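Local coordinates for protein probable mannosyltransferase KTR4 (Saccharomyces cerevisiae, PDB 5A07) that is a probable mannosyltransferase with a GT-A type glycosyltransferase fold, here holding guanosine-5'-diphosphate and a manganese ion, at residues E232-Y243 with F374-T385. Sequence-based numbering, arbitrary orientation.
Sequences EPNVNFYCKINY and FRDIGYHHTPYT. With MN (manganese (II) ion), chain G; GDP (guanosine-5'-diphosphate), chain F.
Glu232 and His381 meet at the manganese ion, one from each segment: Glu232 OE1 binds it at 2.2 Å and His381 NE2 at 2.4 Å. Two phosphate oxygens of GDP, O3B and O2A, and two waters complete six ligands. On the other ring nitrogen, His381 ND1 donates to Thr382 O nearly in the ring plane, which helps fix the imidazole's rotation and leaves NE2 to the metal; Arg230 forms a salt bridge with Glu232 OE2.

Backbone bonds run antiparallel from there. Asn236 and His380 form a hydrogen-bonded pair, exchanging N-H and C=O both ways, and Tyr238 N reaches Gly378 O from above the carbonyl plane.

On the face of Asn236 and His380, the amide lies alongside the imidazole, planes 26° apart, and Asn236 ND2 donates to His380 ND1 at 2.9 Å within the ring plane. One water joins Tyr238 OH to Thr385 OG1. Farther along, Tyr243 OH gives a 2.6 Å bond to the syn lone pair of Asp376 OD2.

On the face of Phe237 and Tyr379 the two rings are inclined at 57°, with Phe237 CE1 3.6 Å from Tyr379 CD1. Val235 CG1 touches both Tyr379 OH and His381 CD2; that hydroxyl is hydrogen-bonded to Asn320 and, through a water, linked to Glu232 N. The Ile241 and Ile377 side chains cross at about a right angle.

Strand 236-237 is an outer strand of a small antiparallel sheet, with 379-381 in the middle and 384-386 beyond. Helix 116-131 touches Phe237 and Ile241, strand 256-262 packs on Ile377 and Tyr379, and the Cys239-Cys397 disulfide ties in the later chain.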
loop_
_atom_site.group_PDB
_atom_site.type_symbol
_atom_site.label_atom_id
_atom_site.label_comp_id
_atom_site.label_asym_id
_atom_site.label_seq_id
_atom_site.Cartn_x
_atom_site.Cartn_y
_atom_site.Cartn_z
ATOM N N GLU B 232 -8.041 7.531 -2.361
ATOM C CA GLU B 232 -9.106 6.868 -3.109
ATOM C C GLU B 232 -10.469 7.418 -2.673
ATOM O O GLU B 232 -10.586 8.048 -1.618
ATOM C CB GLU B 232 -9.127 5.363 -2.857
ATOM C CG GLU B 232 -7.929 4.664 -3.453
ATOM C CD GLU B 232 -8.136 3.203 -3.805
ATOM O OE1 GLU B 232 -9.162 2.582 -3.425
ATOM O OE2 GLU B 232 -7.137 2.627 -4.282
ATOM N N PRO B 233 -11.461 7.238 -3.523
ATOM C CA PRO B 233 -12.789 7.706 -3.143
ATOM C C PRO B 233 -13.335 6.998 -1.903
ATOM O O PRO B 233 -13.023 5.833 -1.664
ATOM C CB PRO B 233 -13.659 7.339 -4.357
ATOM C CG PRO B 233 -12.710 7.246 -5.467
ATOM C CD PRO B 233 -11.465 6.670 -4.858
ATOM N N ASN B 234 -14.192 7.703 -1.169
ATOM C CA ASN B 234 -14.966 7.062 -0.097
ATOM C C ASN B 234 -14.126 6.541 1.112
ATOM O O ASN B 234 -14.442 5.526 1.678
ATOM C CB ASN B 234 -15.794 5.908 -0.663
ATOM C CG ASN B 234 -16.987 5.593 0.211
ATOM O OD1 ASN B 234 -17.434 6.431 0.996
ATOM N ND2 ASN B 234 -17.473 4.362 0.128
ATOM N N VAL B 235 -13.086 7.268 1.483
ATOM C CA VAL B 235 -12.302 6.900 2.648
ATOM C C VAL B 235 -12.487 7.941 3.682
ATOM O O VAL B 235 -13.015 9.048 3.420
ATOM C CB VAL B 235 -10.803 6.706 2.300
ATOM C CG1 VAL B 235 -10.677 5.713 1.211
ATOM C CG2 VAL B 235 -10.136 8.018 1.882
ATOM N N ASN B 236 -12.026 7.616 4.872
ATOM C CA ASN B 236 -12.187 8.466 6.040
ATOM C C ASN B 236 -10.891 8.658 6.760
ATOM O O ASN B 236 -10.084 7.725 6.818
ATOM C CB ASN B 236 -13.195 7.818 7.027
ATOM C CG ASN B 236 -14.570 7.627 6.385
ATOM O OD1 ASN B 236 -15.321 8.583 6.221
ATOM N ND2 ASN B 236 -14.817 6.449 5.891
ATOM N N PHE B 237 -10.683 9.865 7.263
ATOM C CA PHE B 237 -9.588 10.170 8.138
ATOM C C PHE B 237 -10.148 10.606 9.451
ATOM O O PHE B 237 -11.093 11.433 9.515
ATOM C CB PHE B 237 -8.717 11.263 7.575
ATOM C CG PHE B 237 -7.977 10.861 6.309
ATOM C CD1 PHE B 237 -6.790 10.150 6.365
ATOM C CD2 PHE B 237 -8.534 11.096 5.081
ATOM C CE1 PHE B 237 -6.173 9.701 5.208
ATOM C CE2 PHE B 237 -7.921 10.680 3.941
ATOM C CZ PHE B 237 -6.761 9.939 4.002
ATOM N N TYR B 238 -9.527 10.188 10.534
ATOM C CA TYR B 238 -10.105 10.441 11.877
ATOM C C TYR B 238 -9.276 11.291 12.787
ATOM O O TYR B 238 -9.854 11.773 13.786
ATOM C CB TYR B 238 -10.397 9.118 12.629
ATOM C CG TYR B 238 -11.336 8.215 11.894
ATOM C CD1 TYR B 238 -12.708 8.573 11.706
ATOM C CD2 TYR B 238 -10.926 7.012 11.376
ATOM C CE1 TYR B 238 -13.588 7.763 10.953
ATOM C CE2 TYR B 238 -11.811 6.205 10.666
ATOM C CZ TYR B 238 -13.146 6.593 10.489
ATOM O OH TYR B 238 -13.945 5.776 9.762
ATOM N N CYS B 239 -7.991 11.526 12.476
ATOM C CA CYS B 239 -7.115 12.117 13.441
ATOM C C CYS B 239 -6.280 13.207 12.850
ATOM O O CYS B 239 -5.734 13.073 11.756
ATOM C CB CYS B 239 -6.175 11.042 14.029
ATOM S SG CYS B 239 -6.998 9.589 14.677
ATOM N N LYS B 240 -6.111 14.270 13.614
ATOM C CA LYS B 240 -5.325 15.387 13.158
ATOM C C LYS B 240 -3.834 15.046 13.062
ATOM O O LYS B 240 -3.244 14.513 13.997
ATOM C CB LYS B 240 -5.481 16.553 14.110
ATOM C CG LYS B 240 -6.834 17.219 13.942
ATOM C CD LYS B 240 -6.871 18.629 14.487
ATOM C CE LYS B 240 -8.306 18.963 14.929
ATOM N NZ LYS B 240 -8.396 18.634 16.365
ATOM N N ILE B 241 -3.251 15.483 11.967
ATOM C CA ILE B 241 -1.840 15.300 11.694
ATOM C C ILE B 241 -1.205 16.665 11.589
ATOM O O ILE B 241 -1.471 17.403 10.636
ATOM C CB ILE B 241 -1.622 14.517 10.408
ATOM C CG1 ILE B 241 -2.294 13.165 10.540
ATOM C CG2 ILE B 241 -0.098 14.391 10.080
ATOM C CD1 ILE B 241 -1.607 12.206 11.532
ATOM N N ASN B 242 -0.364 16.995 12.574
ATOM C CA ASN B 242 0.183 18.337 12.736
ATOM C C ASN B 242 1.693 18.501 12.395
ATOM O O ASN B 242 2.365 19.391 12.893
ATOM C CB ASN B 242 -0.100 18.798 14.160
ATOM C CG ASN B 242 -1.548 19.125 14.338
ATOM O OD1 ASN B 242 -2.128 19.822 13.538
ATOM N ND2 ASN B 242 -2.129 18.633 15.370
ATOM N N TYR B 243 2.196 17.637 11.554
ATOM C CA TYR B 243 3.525 17.726 10.986
ATOM C C TYR B 243 3.408 17.414 9.524
ATOM O O TYR B 243 2.491 16.712 9.103
ATOM C CB TYR B 243 4.512 16.761 11.660
ATOM C CG TYR B 243 4.119 15.295 11.594
ATOM C CD1 TYR B 243 3.232 14.779 12.486
ATOM C CD2 TYR B 243 4.619 14.480 10.587
ATOM C CE1 TYR B 243 2.841 13.462 12.421
ATOM C CE2 TYR B 243 4.244 13.184 10.502
ATOM C CZ TYR B 243 3.360 12.666 11.424
ATOM O OH TYR B 243 2.971 11.384 11.362
ATOM N N PHE B 374 2.284 4.252 9.767
ATOM C CA PHE B 374 1.740 5.517 10.236
ATOM C C PHE B 374 0.629 5.229 11.231
ATOM O O PHE B 374 -0.578 5.373 10.937
ATOM C CB PHE B 374 1.208 6.371 9.062
ATOM C CG PHE B 374 2.248 7.252 8.458
ATOM C CD1 PHE B 374 2.728 8.338 9.154
ATOM C CD2 PHE B 374 2.781 6.966 7.182
ATOM C CE1 PHE B 374 3.737 9.142 8.597
ATOM C CE2 PHE B 374 3.758 7.771 6.654
ATOM C CZ PHE B 374 4.252 8.860 7.354
ATOM N N ARG B 375 1.029 4.832 12.434
ATOM C CA ARG B 375 0.074 4.452 13.469
ATOM C C ARG B 375 -0.900 5.592 13.761
ATOM O O ARG B 375 -2.074 5.344 14.097
ATOM C CB ARG B 375 0.809 4.020 14.762
ATOM C CG ARG B 375 1.550 2.691 14.601
ATOM C CD ARG B 375 2.442 2.441 15.805
ATOM N NE ARG B 375 1.666 2.118 17.027
ATOM C CZ ARG B 375 2.209 1.935 18.226
ATOM N NH1 ARG B 375 3.556 1.989 18.390
ATOM N NH2 ARG B 375 1.438 1.696 19.266
ATOM N N ASP B 376 -0.420 6.810 13.657
ATOM C CA ASP B 376 -1.177 7.978 14.043
ATOM C C ASP B 376 -2.226 8.388 13.012
ATOM O O ASP B 376 -3.077 9.257 13.350
ATOM C CB ASP B 376 -0.260 9.204 14.377
ATOM C CG ASP B 376 0.765 9.538 13.250
ATOM O OD1 ASP B 376 1.157 8.643 12.397
ATOM O OD2 ASP B 376 1.257 10.696 13.208
ATOM N N ILE B 377 -2.144 7.851 11.786
ATOM C CA ILE B 377 -3.088 8.244 10.722
ATOM C C ILE B 377 -4.314 7.351 10.853
ATOM O O ILE B 377 -4.363 6.229 10.353
ATOM C CB ILE B 377 -2.475 8.278 9.316
ATOM C CG1 ILE B 377 -1.330 9.268 9.312
ATOM C CG2 ILE B 377 -3.609 8.647 8.351
ATOM C CD1 ILE B 377 -0.663 9.417 7.964
ATOM N N GLY B 378 -5.307 7.843 11.599
ATOM C CA GLY B 378 -6.553 7.148 11.745
ATOM C C GLY B 378 -7.262 7.126 10.349
ATOM O O GLY B 378 -7.399 8.182 9.715
ATOM N N TYR B 379 -7.647 5.970 9.874
ATOM C CA TYR B 379 -8.032 5.832 8.469
ATOM C C TYR B 379 -8.955 4.672 8.241
ATOM O O TYR B 379 -8.812 3.565 8.877
ATOM C CB TYR B 379 -6.798 5.520 7.614
ATOM C CG TYR B 379 -7.121 5.216 6.170
ATOM C CD1 TYR B 379 -7.226 6.251 5.272
ATOM C CD2 TYR B 379 -7.094 3.920 5.683
ATOM C CE1 TYR B 379 -7.429 5.997 3.904
ATOM C CE2 TYR B 379 -7.310 3.617 4.356
ATOM C CZ TYR B 379 -7.514 4.699 3.451
ATOM O OH TYR B 379 -7.659 4.478 2.106
ATOM N N HIS B 380 -9.940 4.859 7.368
ATOM C CA HIS B 380 -10.838 3.736 6.974
ATOM C C HIS B 380 -11.082 3.700 5.511
ATOM O O HIS B 380 -11.342 4.745 4.909
ATOM C CB HIS B 380 -12.141 3.864 7.736
ATOM C CG HIS B 380 -13.281 3.077 7.183
ATOM N ND1 HIS B 380 -14.290 3.654 6.443
ATOM C CD2 HIS B 380 -13.601 1.772 7.290
ATOM C CE1 HIS B 380 -15.210 2.735 6.147
ATOM N NE2 HIS B 380 -14.804 1.580 6.646
ATOM N N HIS B 381 -11.051 2.485 4.959
ATOM C CA HIS B 381 -11.555 2.175 3.643
ATOM C C HIS B 381 -12.261 0.869 3.872
ATOM O O HIS B 381 -11.697 -0.098 4.444
ATOM C CB HIS B 381 -10.399 1.983 2.658
ATOM C CG HIS B 381 -10.785 1.572 1.253
ATOM N ND1 HIS B 381 -11.419 0.399 0.944
ATOM C CD2 HIS B 381 -10.610 2.211 0.070
ATOM C CE1 HIS B 381 -11.564 0.300 -0.369
ATOM N NE2 HIS B 381 -11.085 1.396 -0.907
ATOM N N THR B 382 -13.482 0.765 3.422
ATOM C CA THR B 382 -14.233 -0.473 3.718
ATOM C C THR B 382 -13.452 -1.758 3.348
ATOM O O THR B 382 -12.864 -1.790 2.312
ATOM C CB THR B 382 -15.658 -0.520 2.986
ATOM O OG1 THR B 382 -16.284 -1.757 3.378
ATOM C CG2 THR B 382 -15.566 -0.536 1.469
ATOM N N PRO B 383 -13.423 -2.780 4.199
ATOM C CA PRO B 383 -14.058 -2.943 5.513
ATOM C C PRO B 383 -13.121 -2.761 6.725
ATOM O O PRO B 383 -13.468 -3.195 7.831
ATOM C CB PRO B 383 -14.441 -4.411 5.497
ATOM C CG PRO B 383 -13.341 -5.081 4.750
ATOM C CD PRO B 383 -12.878 -4.072 3.717
ATOM N N TYR B 384 -12.001 -2.068 6.572
ATOM C CA TYR B 384 -10.979 -2.069 7.638
ATOM C C TYR B 384 -10.629 -0.686 8.080
ATOM O O TYR B 384 -10.645 0.290 7.294
ATOM C CB TYR B 384 -9.739 -2.805 7.132
ATOM C CG TYR B 384 -9.944 -4.262 6.714
ATOM C CD1 TYR B 384 -10.361 -5.206 7.607
ATOM C CD2 TYR B 384 -9.725 -4.666 5.418
ATOM C CE1 TYR B 384 -10.607 -6.486 7.207
ATOM C CE2 TYR B 384 -9.892 -5.970 4.998
ATOM C CZ TYR B 384 -10.318 -6.874 5.911
ATOM O OH TYR B 384 -10.544 -8.139 5.560
ATOM N N THR B 385 -10.231 -0.601 9.345
ATOM C CA THR B 385 -9.924 0.670 9.968
ATOM C C THR B 385 -8.660 0.571 10.814
ATOM O O THR B 385 -8.496 -0.391 11.568
ATOM C CB THR B 385 -11.064 1.102 10.904
ATOM O OG1 THR B 385 -12.267 1.281 10.140
ATOM C CG2 THR B 385 -10.796 2.393 11.529
HETATM MN MN MN G . -11.127 1.657 -3.313
HETATM P PB GDP F . -10.675 -1.414 -4.705
HETATM O O1B GDP F . -12.018 -2.008 -4.501
HETATM O O2B GDP F . -9.589 -2.265 -5.031
HETATM O O3B GDP F . -10.380 -0.355 -3.712
HETATM O O3A GDP F . -10.882 -0.745 -6.170
HETATM P PA GDP F . -11.362 0.697 -6.623
HETATM O O1A GDP F . -12.480 0.670 -7.571
HETATM O O2A GDP F . -11.505 1.701 -5.555
HETATM O "O5'" GDP F . -10.123 1.121 -7.505
HETATM C "C5'" GDP F . -8.849 1.623 -7.081
HETATM C "C4'" GDP F . -8.606 3.066 -7.490
HETATM O "O4'" GDP F . -8.564 3.105 -8.921
HETATM C "C3'" GDP F . -9.677 4.046 -7.041
HETATM O "O3'" GDP F . -9.063 5.344 -6.848
HETATM C "C2'" GDP F . -10.649 4.045 -8.232
HETATM O "O2'" GDP F . -11.343 5.279 -8.356
HETATM C "C1'" GDP F . -9.687 3.897 -9.357
HETATM N N9 GDP F . -10.232 3.174 -10.531
HETATM C C8 GDP F . -10.663 1.889 -10.619
HETATM N N7 GDP F . -11.028 1.617 -11.937
HETATM C C5 GDP F . -10.791 2.756 -12.658
HETATM C C6 GDP F . -10.946 3.126 -14.078
HETATM O O6 GDP F . -11.396 2.194 -14.818
HETATM N N1 GDP F . -10.625 4.377 -14.436
HETATM C C2 GDP F . -10.183 5.323 -13.525
HETATM N N2 GDP F . -9.890 6.549 -13.947
HETATM N N3 GDP F . -10.027 5.030 -12.197
HETATM C C4 GDP F . -10.257 3.779 -11.755
HETATM O O HOH W 1 -7.024 6.544 0.286
HETATM O O HOH W 2 -12.335 3.715 -3.140
HETATM O O HOH W 3 -14.672 2.886 1.735
HETATM O O HOH W 4 -14.193 3.177 10.590
HETATM O O HOH W 5 -6.084 10.726 10.486
HETATM O O HOH W 6 -13.302 0.728 -3.144
#